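Local coordinates for enoyl-CoA hydratase/isomerase family protein (Pseudomonas syringae pv. tomato, PDB 3OT6) that probably acts on enoyl-CoA thioesters as a hydratase or isomerase of the crotonase family, although its exact reaction is not established, at residues I50-Y64 and P96-G109. Sequence-based numbering, arbitrary orientation.
Sequences IVIVTGQPGILSGGY and PIIVACPGHAVAKG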
loop_
_atom_site.group_PDB
_atom_site.type_symbol
_atom_site.label_atom_id
_atom_site.label_comp_id
_atom_site.label_asym_id
_atom_site.label_seq_id
_atom_site.Cartn_x
_atom_site.Cartn_y
_atom_site.Cartn_z
ATOM N N ILE A 50 10.120 -8.378 -10.033
ATOM C CA ILE A 50 9.780 -8.203 -8.663
ATOM C C ILE A 50 9.667 -6.682 -8.334
ATOM O O ILE A 50 10.559 -5.891 -8.700
ATOM C CB ILE A 50 10.781 -8.916 -7.769
ATOM C CG1 ILE A 50 10.599 -10.421 -7.983
ATOM C CG2 ILE A 50 10.456 -8.597 -6.284
ATOM C CD1 ILE A 50 11.748 -11.272 -7.479
ATOM N N VAL A 51 8.551 -6.257 -7.724
ATOM C CA VAL A 51 8.312 -4.809 -7.520
ATOM C C VAL A 51 8.633 -4.484 -6.086
ATOM O O VAL A 51 8.327 -5.274 -5.184
ATOM C CB VAL A 51 6.840 -4.398 -7.784
ATOM C CG1 VAL A 51 6.592 -2.968 -7.280
ATOM C CG2 VAL A 51 6.458 -4.511 -9.329
ATOM N N ILE A 52 9.356 -3.376 -5.888
ATOM C CA ILE A 52 9.588 -2.748 -4.552
ATOM C C ILE A 52 8.955 -1.330 -4.565
ATOM O O ILE A 52 9.420 -0.479 -5.299
ATOM C CB ILE A 52 11.056 -2.554 -4.238
ATOM C CG1 ILE A 52 11.762 -3.865 -4.056
ATOM C CG2 ILE A 52 11.208 -1.862 -2.873
ATOM C CD1 ILE A 52 13.292 -3.672 -3.628
ATOM N N VAL A 53 7.909 -1.088 -3.784
ATOM C CA VAL A 53 7.311 0.231 -3.677
ATOM C C VAL A 53 7.920 0.848 -2.417
ATOM O O VAL A 53 7.983 0.200 -1.375
ATOM C CB VAL A 53 5.747 0.166 -3.524
ATOM C CG1 VAL A 53 5.140 1.569 -3.349
ATOM C CG2 VAL A 53 5.084 -0.486 -4.721
ATOM N N THR A 54 8.388 2.091 -2.512
ATOM C CA THR A 54 8.975 2.800 -1.371
ATOM C C THR A 54 8.633 4.297 -1.457
ATOM O O THR A 54 8.061 4.757 -2.441
ATOM C CB THR A 54 10.555 2.541 -1.267
ATOM O OG1 THR A 54 11.010 2.886 0.062
ATOM C CG2 THR A 54 11.368 3.356 -2.308
ATOM N N GLY A 55 8.956 5.064 -0.436
ATOM C CA GLY A 55 8.635 6.479 -0.450
ATOM C C GLY A 55 9.881 7.353 -0.348
ATOM O O GLY A 55 10.896 7.074 -0.984
ATOM N N GLN A 56 9.811 8.411 0.454
ATOM C CA GLN A 56 10.955 9.278 0.700
ATOM C C GLN A 56 11.498 9.010 2.097
ATOM O O GLN A 56 10.857 8.326 2.914
ATOM C CB GLN A 56 10.534 10.747 0.513
ATOM C CG GLN A 56 10.299 11.121 -0.974
ATOM C CD GLN A 56 11.507 10.743 -1.837
ATOM O OE1 GLN A 56 12.632 11.187 -1.577
ATOM N NE2 GLN A 56 11.290 9.894 -2.836
ATOM N N PRO A 57 12.693 9.509 2.402
ATOM C CA PRO A 57 13.145 9.193 3.771
ATOM C C PRO A 57 12.149 9.677 4.816
ATOM O O PRO A 57 11.591 10.760 4.671
ATOM C CB PRO A 57 14.459 9.974 3.892
ATOM C CG PRO A 57 14.977 9.998 2.458
ATOM C CD PRO A 57 13.710 10.265 1.638
ATOM N N GLY A 58 11.917 8.830 5.820
ATOM C CA GLY A 58 11.043 9.113 6.913
ATOM C C GLY A 58 9.572 8.974 6.591
ATOM O O GLY A 58 8.743 9.114 7.485
ATOM N N ILE A 59 9.203 8.727 5.330
ATOM C CA ILE A 59 7.780 8.624 4.997
ATOM C C ILE A 59 7.422 7.730 3.766
ATOM O O ILE A 59 7.882 7.997 2.628
ATOM C CB ILE A 59 7.143 10.023 4.840
ATOM C CG1 ILE A 59 5.660 9.909 4.598
ATOM C CG2 ILE A 59 7.792 10.793 3.707
ATOM C CD1 ILE A 59 4.848 10.485 5.704
ATOM N N LEU A 60 6.561 6.721 3.995
ATOM C CA LEU A 60 5.895 6.000 2.902
ATOM C C LEU A 60 4.797 6.867 2.281
ATOM O O LEU A 60 4.875 7.252 1.065
ATOM C CB LEU A 60 5.351 4.634 3.332
ATOM C CG LEU A 60 4.562 3.900 2.211
ATOM C CD1 LEU A 60 5.448 3.730 0.976
ATOM C CD2 LEU A 60 3.980 2.520 2.698
ATOM N N SER A 61 3.787 7.202 3.090
ATOM C CA SER A 61 2.747 8.116 2.645
ATOM C C SER A 61 1.854 8.437 3.819
ATOM O O SER A 61 1.590 7.565 4.640
ATOM C CB SER A 61 1.925 7.527 1.519
ATOM O OG SER A 61 0.815 8.329 1.262
ATOM N N GLY A 62 1.401 9.694 3.904
ATOM C CA GLY A 62 0.534 10.153 4.988
ATOM C C GLY A 62 -0.914 9.961 4.571
ATOM O O GLY A 62 -1.813 10.350 5.295
ATOM N N GLY A 63 -1.155 9.379 3.391
ATOM C CA GLY A 63 -2.520 9.061 2.989
ATOM C C GLY A 63 -3.012 9.886 1.811
ATOM O O GLY A 63 -2.209 10.579 1.187
ATOM N N TYR A 64 -4.324 9.828 1.561
ATOM C CA TYR A 64 -4.958 10.497 0.441
ATOM C C TYR A 64 -4.743 11.974 0.576
ATOM O O TYR A 64 -4.644 12.505 1.707
ATOM C CB TYR A 64 -6.447 10.225 0.451
ATOM C CG TYR A 64 -6.891 8.899 -0.132
ATOM C CD1 TYR A 64 -6.547 8.547 -1.428
ATOM C CD2 TYR A 64 -7.680 8.005 0.606
ATOM C CE1 TYR A 64 -6.961 7.337 -1.998
ATOM C CE2 TYR A 64 -8.095 6.786 0.062
ATOM C CZ TYR A 64 -7.739 6.482 -1.272
ATOM O OH TYR A 64 -8.090 5.286 -1.868
ATOM N N PRO A 96 5.593 -10.566 -7.456
ATOM C CA PRO A 96 5.572 -10.193 -6.070
ATOM C C PRO A 96 5.720 -8.677 -5.887
ATOM O O PRO A 96 6.532 -8.057 -6.574
ATOM C CB PRO A 96 6.791 -10.955 -5.500
ATOM C CG PRO A 96 6.876 -12.229 -6.391
ATOM C CD PRO A 96 6.646 -11.576 -7.732
ATOM N N ILE A 97 4.924 -8.083 -4.997
ATOM C CA ILE A 97 5.116 -6.705 -4.584
ATOM C C ILE A 97 5.636 -6.600 -3.134
ATOM O O ILE A 97 5.016 -7.126 -2.167
ATOM C CB ILE A 97 3.859 -5.875 -4.792
ATOM C CG1 ILE A 97 3.430 -5.939 -6.261
ATOM C CG2 ILE A 97 4.131 -4.383 -4.434
ATOM C CD1 ILE A 97 2.165 -5.144 -6.567
ATOM N N ILE A 98 6.805 -5.958 -3.006
ATOM C CA ILE A 98 7.418 -5.630 -1.729
ATOM C C ILE A 98 7.120 -4.176 -1.462
ATOM O O ILE A 98 7.222 -3.311 -2.357
ATOM C CB ILE A 98 8.935 -5.847 -1.757
ATOM C CG1 ILE A 98 9.261 -7.274 -2.186
ATOM C CG2 ILE A 98 9.566 -5.614 -0.395
ATOM C CD1 ILE A 98 10.837 -7.548 -2.413
ATOM N N VAL A 99 6.685 -3.889 -0.252
ATOM C CA VAL A 99 6.566 -2.483 0.146
ATOM C C VAL A 99 7.630 -2.284 1.188
ATOM O O VAL A 99 7.697 -3.044 2.203
ATOM C CB VAL A 99 5.146 -2.099 0.683
ATOM C CG1 VAL A 99 5.139 -0.629 1.193
ATOM C CG2 VAL A 99 4.135 -2.286 -0.424
ATOM N N ALA A 100 8.485 -1.314 0.904
ATOM C CA ALA A 100 9.617 -0.985 1.746
ATOM C C ALA A 100 9.296 0.364 2.367
ATOM O O ALA A 100 9.451 1.425 1.697
ATOM C CB ALA A 100 10.881 -0.892 0.910
ATOM N N CYS A 101 8.880 0.365 3.628
ATOM C CA CYS A 101 8.344 1.581 4.186
ATOM C C CYS A 101 9.447 2.360 4.908
ATOM O O CYS A 101 9.977 1.862 5.890
ATOM C CB CYS A 101 7.150 1.257 5.094
ATOM S SG CYS A 101 6.751 2.582 6.218
ATOM N N PRO A 102 9.822 3.571 4.403
ATOM C CA PRO A 102 10.992 4.245 5.021
ATOM C C PRO A 102 10.715 5.093 6.292
ATOM O O PRO A 102 11.612 5.766 6.778
ATOM C CB PRO A 102 11.608 5.068 3.864
ATOM C CG PRO A 102 10.597 5.123 2.786
ATOM C CD PRO A 102 9.360 4.317 3.218
ATOM N N GLY A 103 9.513 5.019 6.855
ATOM C CA GLY A 103 9.205 5.761 8.059
ATOM C C GLY A 103 7.746 5.606 8.438
ATOM O O GLY A 103 7.302 4.494 8.858
ATOM N N HIS A 104 7.008 6.716 8.335
ATOM C CA HIS A 104 5.564 6.782 8.643
ATOM C C HIS A 104 4.741 6.161 7.522
ATOM O O HIS A 104 5.079 6.300 6.328
ATOM C CB HIS A 104 5.124 8.261 8.747
ATOM C CG HIS A 104 5.743 9.002 9.885
ATOM N ND1 HIS A 104 6.603 10.060 9.700
ATOM C CD2 HIS A 104 5.635 8.832 11.223
ATOM C CE1 HIS A 104 7.007 10.508 10.875
ATOM N NE2 HIS A 104 6.435 9.777 11.817
ATOM N N ALA A 105 3.617 5.557 7.871
ATOM C CA ALA A 105 2.637 5.131 6.871
ATOM C C ALA A 105 1.235 5.247 7.494
ATOM O O ALA A 105 0.898 4.524 8.437
ATOM C CB ALA A 105 2.948 3.689 6.411
ATOM N N VAL A 106 0.426 6.196 7.026
ATOM C CA VAL A 106 -0.799 6.556 7.755
ATOM C C VAL A 106 -1.925 6.521 6.757
ATOM O O VAL A 106 -1.751 6.960 5.609
ATOM C CB VAL A 106 -0.694 7.962 8.356
ATOM C CG1 VAL A 106 -2.022 8.416 9.038
ATOM C CG2 VAL A 106 0.473 8.066 9.362
ATOM N N ALA A 107 -3.071 5.977 7.181
ATOM C CA ALA A 107 -4.342 5.989 6.412
ATOM C C ALA A 107 -4.041 5.250 5.086
ATOM O O ALA A 107 -3.442 4.175 5.169
ATOM C CB ALA A 107 -4.882 7.421 6.221
ATOM N N LYS A 108 -4.400 5.797 3.903
ATOM C CA LYS A 108 -4.116 5.127 2.616
ATOM C C LYS A 108 -2.636 4.731 2.550
ATOM O O LYS A 108 -2.306 3.664 2.030
ATOM C CB LYS A 108 -4.535 5.963 1.382
ATOM C CG LYS A 108 -4.410 5.236 0.013
ATOM C CD LYS A 108 -5.495 4.117 -0.156
ATOM C CE LYS A 108 -5.262 3.115 -1.361
ATOM N NZ LYS A 108 -6.294 1.938 -1.148
ATOM N N GLY A 109 -1.742 5.532 3.093
ATOM C CA GLY A 109 -0.353 5.087 3.087
ATOM C C GLY A 109 -0.203 3.747 3.828
ATOM O O GLY A 109 0.606 2.894 3.451
HETATM O O HOH W 1 -9.093 3.313 -0.512
HETATM O O HOH W 2 -6.218 8.392 3.552
#
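V51 and V53 pair in parallel with I97 and V99, and four backbone bonds zip the strands together: V51 N to P96 O, I98 N to V51 O, V53 N to I98 O and A100 N to V53 O, the last nearly straight (176°). Branched aliphatic residues suit this buried sheet. At its end a hydroxyl replaces the amide: with OG1 anti to the backbone N (chi1 -162°), T54 gives its proton to A100 O at 2.7 Å. Proline, which needs no acceptor, fills the bend, P102 CG lying 3.2 Å from Q56 O. Pairing resumes on a second sheet: H104 N reaches G58 O from above the carbonyl plane, L60 N binds H104 O and V106 N binds S61 O. G103 and G109 are glycines because a CB would strike G58 O and S61 O. S61 OG accepts from G63 N in an ST turn and also bonds N27 O. K108 CG lies over the Y64 ring (CH-pi, 3.9 Å to the centroid), while one water joins Y64 OH to K108 NZ. A second water accepts from Y64 N and K108 N, which probably form the oxyanion hole for a thioester oxygen, as in crotonase-fold enzymes.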